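Local coordinates for protein catechol O-methyltransferase (Mycobacterium tuberculosis, PDB 6JCL) that catalyses the divalent-metal-dependent transfer of a methyl group from S-adenosyl-L-methionine to a hydroxyl of catechol-like compounds, working as a homodimer, at residues Q204-R208 against K209-G213; D11-A14 against F15-S18; I149-A152 against I153-A156. One frame throughout, in Å; residues are numbered along the deposited sequence. Where two conformers were deposited one is given.

Contact 1: residues Q204-R208 against K209-G213; sequences QTVGR and KGWDG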
loop_
_atom_site.group_PDB
_atom_site.type_symbol
_atom_site.label_atom_id
_atom_site.label_comp_id
_atom_site.label_asym_id
_atom_site.label_seq_id
_atom_site.Cartn_x
_atom_site.Cartn_y
_atom_site.Cartn_z
ATOM N N GLN A 204 0.117 6.829 6.964
ATOM C CA GLN A 204 1.119 6.935 8.024
ATOM C C GLN A 204 1.573 5.554 8.470
ATOM O O GLN A 204 0.748 4.661 8.672
ATOM C CB GLN A 204 0.538 7.659 9.235
ATOM C CG GLN A 204 -0.109 9.003 8.905
ATOM C CD GLN A 204 -0.561 9.723 10.167
ATOM O OE1 GLN A 204 0.265 10.012 11.055
ATOM N NE2 GLN A 204 -1.860 9.976 10.278
ATOM N N THR A 205 2.891 5.392 8.660
ATOM C CA THR A 205 3.454 4.091 9.012
ATOM C C THR A 205 4.317 4.206 10.253
ATOM O O THR A 205 4.809 5.285 10.601
ATOM C CB THR A 205 4.298 3.489 7.880
ATOM O OG1 THR A 205 5.430 4.325 7.597
ATOM C CG2 THR A 205 3.438 3.314 6.613
ATOM N N VAL A 206 4.489 3.074 10.923
ATOM C CA VAL A 206 5.489 2.937 11.973
ATOM C C VAL A 206 6.220 1.628 11.718
ATOM O O VAL A 206 5.831 0.826 10.862
ATOM C CB VAL A 206 4.885 2.967 13.397
ATOM C CG1 VAL A 206 4.390 4.397 13.739
ATOM C CG2 VAL A 206 3.741 1.947 13.532
ATOM N N GLY A 207 7.283 1.420 12.463
ATOM C CA GLY A 207 8.086 0.215 12.310
ATOM C C GLY A 207 9.524 0.498 12.714
ATOM O O GLY A 207 9.782 1.338 13.569
ATOM N N ARG A 208 10.440 -0.216 12.055
ATOM C CA ARG A 208 11.861 -0.060 12.359
ATOM C C ARG A 208 12.309 1.388 12.217
ATOM O O ARG A 208 13.156 1.861 12.984
ATOM C CB ARG A 208 12.684 -0.962 11.440
ATOM C CG ARG A 208 14.159 -1.064 11.799
ATOM C CD ARG A 208 14.808 -2.137 10.934
ATOM N NE ARG A 208 13.780 -3.042 10.428
ATOM C CZ ARG A 208 13.535 -4.252 10.916
ATOM N NH1 ARG A 208 12.564 -4.971 10.404
ATOM N NH2 ARG A 208 14.246 -4.732 11.930
ATOM N N LYS A 209 11.760 2.107 11.238
ATOM C CA LYS A 209 12.245 3.443 10.918
ATOM C C LYS A 209 11.487 4.562 11.630
ATOM O O LYS A 209 11.775 5.737 11.385
ATOM C CB LYS A 209 12.211 3.651 9.396
ATOM C CG LYS A 209 13.081 2.618 8.655
ATOM C CD LYS A 209 13.038 2.852 7.142
ATOM C CE LYS A 209 13.606 4.209 6.809
ATOM N NZ LYS A 209 13.778 4.379 5.308
ATOM N N GLY A 210 10.555 4.240 12.516
ATOM C CA GLY A 210 9.855 5.289 13.248
ATOM C C GLY A 210 8.586 5.723 12.540
ATOM O O GLY A 210 8.143 5.118 11.559
ATOM N N TRP A 211 7.998 6.814 13.048
ATOM C CA TRP A 211 6.718 7.304 12.521
ATOM C C TRP A 211 6.964 8.118 11.256
ATOM O O TRP A 211 7.585 9.188 11.299
ATOM C CB TRP A 211 6.002 8.116 13.601
ATOM C CG TRP A 211 4.732 8.801 13.170
ATOM C CD1 TRP A 211 3.904 8.458 12.121
ATOM C CD2 TRP A 211 4.147 9.945 13.795
ATOM N NE1 TRP A 211 2.843 9.352 12.060
ATOM C CE2 TRP A 211 2.976 10.267 13.073
ATOM C CE3 TRP A 211 4.504 10.735 14.902
ATOM C CZ2 TRP A 211 2.155 11.351 13.420
ATOM C CZ3 TRP A 211 3.691 11.819 15.244
ATOM C CH2 TRP A 211 2.526 12.115 14.503
ATOM N N ASP A 212 6.512 7.596 10.116
ATOM C CA ASP A 212 6.700 8.308 8.855
ATOM C C ASP A 212 5.526 7.917 7.968
ATOM O O ASP A 212 4.427 7.751 8.482
ATOM C CB ASP A 212 8.075 7.977 8.259
ATOM C CG ASP A 212 8.615 9.080 7.346
ATOM O OD1 ASP A 212 7.839 9.964 6.940
ATOM O OD2 ASP A 212 9.831 9.076 7.041
ATOM N N GLY A 213 5.712 7.784 6.665
ATOM C CA GLY A 213 4.587 7.422 5.829
ATOM C C GLY A 213 4.905 7.690 4.383
ATOM O O GLY A 213 5.977 8.201 4.042
HETATM O O HOH W 1 7.770 4.053 9.061
#
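Thr205 and Asp212 form an antiparallel hydrogen-bonded pair, Thr205 N to Asp212 O at 2.8 Å and Asp212 N to Thr205 O at 2.9 Å, and beyond them a type I turn from Gly207 to Gly210 closes a beta hairpin. Gly210 N donates to Gly207 O at 3.2 Å across the turn. At the other end Gln204 and Gly213 make a non-hydrogen-bonded pair with CA atoms 4.1 Å apart. Gln204 and Trp211 lie side by side, amide and indole planes 30° apart. The extended glutamine (chi2 -175°) brings OE1 to the indole edge, where Trp211 NE1 donates to Gln204 OE1 at 2.8 Å. The bond uses a lone pair in the carbonyl plane and lies almost in the ring plane, though it bends to 142° at the hydrogen. Val206 CG1 packs 4.1 Å from Trp211 CB. A water links Thr205 OG1 with Gly210 O, to which it donates at 2.7 Å. Asp212 turns its carboxylate toward Arg169, in a salt bridge, and Asn166, a ligand of the divalent metal, so the hairpin supplies a second-shell partner to the metal site. Lys209 NZ instead bonds to the carbonyls of Ile42 and Ala43. The hairpin joins strands 198-206 and 212-219; strand 212-219 runs antiparallel to both 160-165 and the edge strand 198-206. Thr205 and Val206 continue that sheet into the second subunit, whose Pro9 O accepts from Gln204 NE2.

Contact 2: residues D11-A14 against F15-S18; sequences DVDA and FLDS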
loop_
_atom_site.group_PDB
_atom_site.type_symbol
_atom_site.label_atom_id
_atom_site.label_comp_id
_atom_site.label_asym_id
_atom_site.label_seq_id
_atom_site.Cartn_x
_atom_site.Cartn_y
_atom_site.Cartn_z
ATOM N N ASP A 11 10.026 -3.881 17.310
ATOM C CA ASP A 11 9.879 -5.294 17.668
ATOM C C ASP A 11 8.914 -6.002 16.730
ATOM O O ASP A 11 9.153 -7.145 16.322
ATOM C CB ASP A 11 9.339 -5.455 19.090
ATOM C CG ASP A 11 10.282 -4.945 20.163
ATOM O OD1 ASP A 11 11.509 -5.073 20.009
ATOM O OD2 ASP A 11 9.768 -4.401 21.161
ATOM N N VAL A 12 7.792 -5.353 16.423
ATOM C CA VAL A 12 6.814 -5.945 15.519
ATOM C C VAL A 12 7.419 -6.129 14.131
ATOM O O VAL A 12 7.249 -7.182 13.508
ATOM C CB VAL A 12 5.540 -5.092 15.481
ATOM C CG1 VAL A 12 4.603 -5.596 14.371
ATOM C CG2 VAL A 12 4.854 -5.167 16.840
ATOM N N ASP A 13 8.181 -5.143 13.652
ATOM C CA ASP A 13 8.814 -5.287 12.339
ATOM C C ASP A 13 9.794 -6.448 12.312
ATOM O O ASP A 13 9.942 -7.114 11.283
ATOM C CB ASP A 13 9.552 -4.017 11.924
ATOM C CG ASP A 13 8.798 -3.198 10.863
ATOM O OD1 ASP A 13 7.609 -3.479 10.566
ATOM O OD2 ASP A 13 9.412 -2.259 10.320
ATOM N N ALA A 14 10.520 -6.679 13.410
ATOM C CA ALA A 14 11.429 -7.818 13.431
ATOM C C ALA A 14 10.665 -9.125 13.258
ATOM O O ALA A 14 11.108 -10.015 12.520
ATOM C CB ALA A 14 12.241 -7.829 14.723
ATOM N N PHE A 15 9.505 -9.251 13.917
ATOM C CA PHE A 15 8.660 -10.427 13.736
ATOM C C PHE A 15 8.160 -10.525 12.293
ATOM O O PHE A 15 8.205 -11.599 11.680
ATOM C CB PHE A 15 7.486 -10.380 14.729
ATOM C CG PHE A 15 6.408 -11.406 14.476
ATOM C CD1 PHE A 15 6.535 -12.716 14.945
ATOM C CD2 PHE A 15 5.245 -11.050 13.798
ATOM C CE1 PHE A 15 5.510 -13.664 14.710
ATOM C CE2 PHE A 15 4.238 -11.983 13.564
ATOM C CZ PHE A 15 4.372 -13.286 14.017
ATOM N N LEU A 16 7.698 -9.407 11.733
ATOM C CA LEU A 16 7.203 -9.419 10.363
ATOM C C LEU A 16 8.317 -9.795 9.394
ATOM O O LEU A 16 8.088 -10.551 8.443
ATOM C CB LEU A 16 6.613 -8.048 10.005
ATOM C CG LEU A 16 5.390 -7.560 10.801
ATOM C CD1 LEU A 16 4.975 -6.180 10.334
ATOM C CD2 LEU A 16 4.234 -8.524 10.648
ATOM N N ASP A 17 9.531 -9.282 9.621
ATOM C CA ASP A 17 10.660 -9.649 8.768
ATOM C C ASP A 17 10.903 -11.155 8.813
ATOM O O ASP A 17 11.015 -11.811 7.770
ATOM C CB ASP A 17 11.921 -8.889 9.192
ATOM C CG ASP A 17 11.883 -7.423 8.821
ATOM O OD1 ASP A 17 10.935 -6.974 8.140
ATOM O OD2 ASP A 17 12.829 -6.694 9.210
ATOM N N SER A 18 10.940 -11.725 10.023
ATOM C CA SER A 18 11.221 -13.146 10.179
ATOM C C SER A 18 10.102 -14.016 9.621
ATOM O O SER A 18 10.353 -15.139 9.166
ATOM C CB SER A 18 11.448 -13.466 11.657
ATOM O OG SER A 18 11.255 -14.845 11.919
HETATM O O HOH W 2 10.710 -4.194 8.022
#
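Leu16 N donates to Val12 O at 2.9 Å, one of four successive i to i+4 backbone bonds that run through these two turns of helix 9-21; the others join Phe15 to Asp11, Asp17 to Asp13 and Ser18 to Ala14. Apolar contact runs along one flank, where Val12 and Leu16 lie side by side and point the same way, Val12 CG1 4.1 Å from Leu16 CD1. With CG beside its own backbone N (chi1 -63°), Leu16 leans back over the preceding turn, and its CG comes within 3.3 Å of Val12 O. Leu16 CD1 also passes 3.8 Å from Asp13 OD1. Val12 and Leu16 meet Gln204 and Ala202 of the second subunit; Phe15, further round the helix, packs on its Leu174. Polar contact is carried by two aspartates one turn apart. A water donates to Asp17 OD1 at 2.8 Å and, weakly, to Asp13 OD2 at 3.3 Å, bridging the two side chains. Asp13 OD1 accepts from Gln204 NE2 of the second subunit, while Asp13 OD2 takes the backbone N of Arg208 in its own chain. Asp17 OD1 accepts from Gln47 NE2; the guanidinium of Arg208, modelled in two conformers, lies near Asp17 OD2 at a distance too short to trust. Although Asp13 OD1 and Asp17 OD1 are only 5.4 Å apart, the water and these N-H donors probably offset their mutual repulsion, letting two like charges share one helix face, with Asp13 turned to the dimer interface.

Contact 3: residues I149-A152 against I153-A156; sequences IQWA and IRLA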
loop_
_atom_site.group_PDB
_atom_site.type_symbol
_atom_site.label_atom_id
_atom_site.label_comp_id
_atom_site.label_asym_id
_atom_site.label_seq_id
_atom_site.Cartn_x
_atom_site.Cartn_y
_atom_site.Cartn_z
ATOM N N ILE A 149 7.703 14.797 -9.243
ATOM C CA ILE A 149 6.333 14.354 -9.498
ATOM C C ILE A 149 5.849 14.892 -10.843
ATOM O O ILE A 149 5.222 14.166 -11.628
ATOM C CB ILE A 149 5.402 14.773 -8.344
ATOM C CG1 ILE A 149 5.730 13.985 -7.081
ATOM C CG2 ILE A 149 3.917 14.570 -8.741
ATOM C CD1 ILE A 149 5.216 14.676 -5.813
ATOM N N GLN A 150 6.163 16.157 -11.149
ATOM C CA GLN A 150 5.808 16.705 -12.458
ATOM C C GLN A 150 6.473 15.917 -13.586
ATOM O O GLN A 150 5.831 15.613 -14.600
ATOM C CB GLN A 150 6.178 18.189 -12.512
ATOM C CG GLN A 150 5.228 19.052 -11.675
ATOM C CD GLN A 150 5.730 20.471 -11.439
ATOM O OE1 GLN A 150 6.936 20.732 -11.428
ATOM N NE2 GLN A 150 4.799 21.398 -11.250
ATOM N N TRP A 151 7.750 15.552 -13.419
ATOM C CA TRP A 151 8.415 14.719 -14.421
ATOM C C TRP A 151 7.774 13.340 -14.490
ATOM O O TRP A 151 7.622 12.778 -15.582
ATOM C CB TRP A 151 9.914 14.586 -14.106
ATOM C CG TRP A 151 10.742 15.633 -14.795
ATOM C CD1 TRP A 151 11.399 16.680 -14.211
ATOM C CD2 TRP A 151 10.968 15.752 -16.202
ATOM N NE1 TRP A 151 12.022 17.439 -15.170
ATOM C CE2 TRP A 151 11.777 16.890 -16.401
ATOM C CE3 TRP A 151 10.576 15.002 -17.313
ATOM C CZ2 TRP A 151 12.201 17.294 -17.664
ATOM C CZ3 TRP A 151 10.990 15.410 -18.570
ATOM C CH2 TRP A 151 11.797 16.546 -18.734
ATOM N N ALA A 152 7.407 12.777 -13.332
ATOM C CA ALA A 152 6.778 11.453 -13.313
ATOM C C ALA A 152 5.496 11.447 -14.130
ATOM O O ALA A 152 5.247 10.524 -14.909
ATOM C CB ALA A 152 6.509 11.019 -11.867
ATOM N N ILE A 153 4.663 12.468 -13.960
ATOM C CA ILE A 153 3.438 12.565 -14.747
ATOM C C ILE A 153 3.759 12.626 -16.231
ATOM O O ILE A 153 3.130 11.936 -17.043
ATOM C CB ILE A 153 2.625 13.784 -14.286
ATOM C CG1 ILE A 153 2.125 13.551 -12.854
ATOM C CG2 ILE A 153 1.493 14.105 -15.272
ATOM C CD1 ILE A 153 1.522 14.791 -12.234
ATOM N N ARG A 154 4.756 13.433 -16.611
ATOM C CA ARG A 154 5.106 13.548 -18.024
ATOM C C ARG A 154 5.621 12.226 -18.590
ATOM O O ARG A 154 5.341 11.888 -19.747
ATOM C CB ARG A 154 6.137 14.667 -18.213
ATOM C CG ARG A 154 6.704 14.739 -19.625
ATOM C CD ARG A 154 7.617 15.945 -19.806
ATOM N NE ARG A 154 7.958 16.153 -21.212
ATOM C CZ ARG A 154 8.591 17.228 -21.675
ATOM N NH1 ARG A 154 8.954 18.193 -20.841
ATOM N NH2 ARG A 154 8.863 17.336 -22.970
ATOM N N LEU A 155 6.352 11.452 -17.794
ATOM C CA LEU A 155 7.022 10.256 -18.301
ATOM C C LEU A 155 6.243 8.968 -18.041
ATOM O O LEU A 155 6.700 7.893 -18.442
ATOM C CB LEU A 155 8.423 10.137 -17.687
ATOM C CG LEU A 155 9.418 11.271 -17.969
ATOM C CD1 LEU A 155 10.744 11.021 -17.264
ATOM C CD2 LEU A 155 9.640 11.450 -19.458
ATOM N N ALA A 156 5.084 9.041 -17.398
ATOM C CA ALA A 156 4.334 7.850 -17.020
ATOM C C ALA A 156 3.191 7.591 -17.993
ATOM O O ALA A 156 2.728 8.487 -18.698
ATOM C CB ALA A 156 3.762 7.996 -15.614
#
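Trp151 and Arg154 lie side by side on the outer flank of helix 145-155, pointing the same way, whereas Ile149, Ala152 and Ile153 are buried on its inner flank. On the inner flank Ile153 N donates to Ile149 O at 2.9 Å, and the isoleucine branches touch, Ile149 CG2 to Ile153 CD1 at 4.2 Å. Ile153 CG1 stands beside its own backbone N (chi1 -67°), which lays it 3.4 Å from Ile149 O. The outer flank faces solvent, Arg154 exposed and Trp151 partly so, yet the extended arginine runs close beside the indole, with Arg154 CD 3.6 Å from Trp151 CZ3 and the guanidinium plane only 8° from that of the ring. Leu155 crosses at the indole edge, its CG 4.0 Å from Trp151 CE3. At the helix end Leu155 N bonds to Trp151 O at 2.9 Å and weakly to Ala152 O, before Ala156 leaves helical geometry and opens strand 156-157. The helix lies against the central sheet, Ala152 on Val136 and Ile162 of strands 133-138 and 160-165; Ile149 also meets helix 180-194, while Trp151 and Leu155 rest on the loop at Leu125.

In the fold
Along the chain contact 2 comes first, then contact 3, then contact 1. Contacts 1 and 2 are neighbours, their centres about 13 Å apart: the hairpin turn meets helix 9-21 within one chain, and both also touch the second subunit, so helix 9-21 and the end of strand 198-206 contribute to the dimer interface. Contact 3 lies across the centre of the chain, its centre about 27 Å from that of contact 1 and 35 Å from that of contact 2, and no other chain touches it. Its helix 145-155 packs on strands 133-138 and 160-165 of the same seven-stranded class I methyltransferase sheet whose edge strand 198-206 pairs with the second subunit.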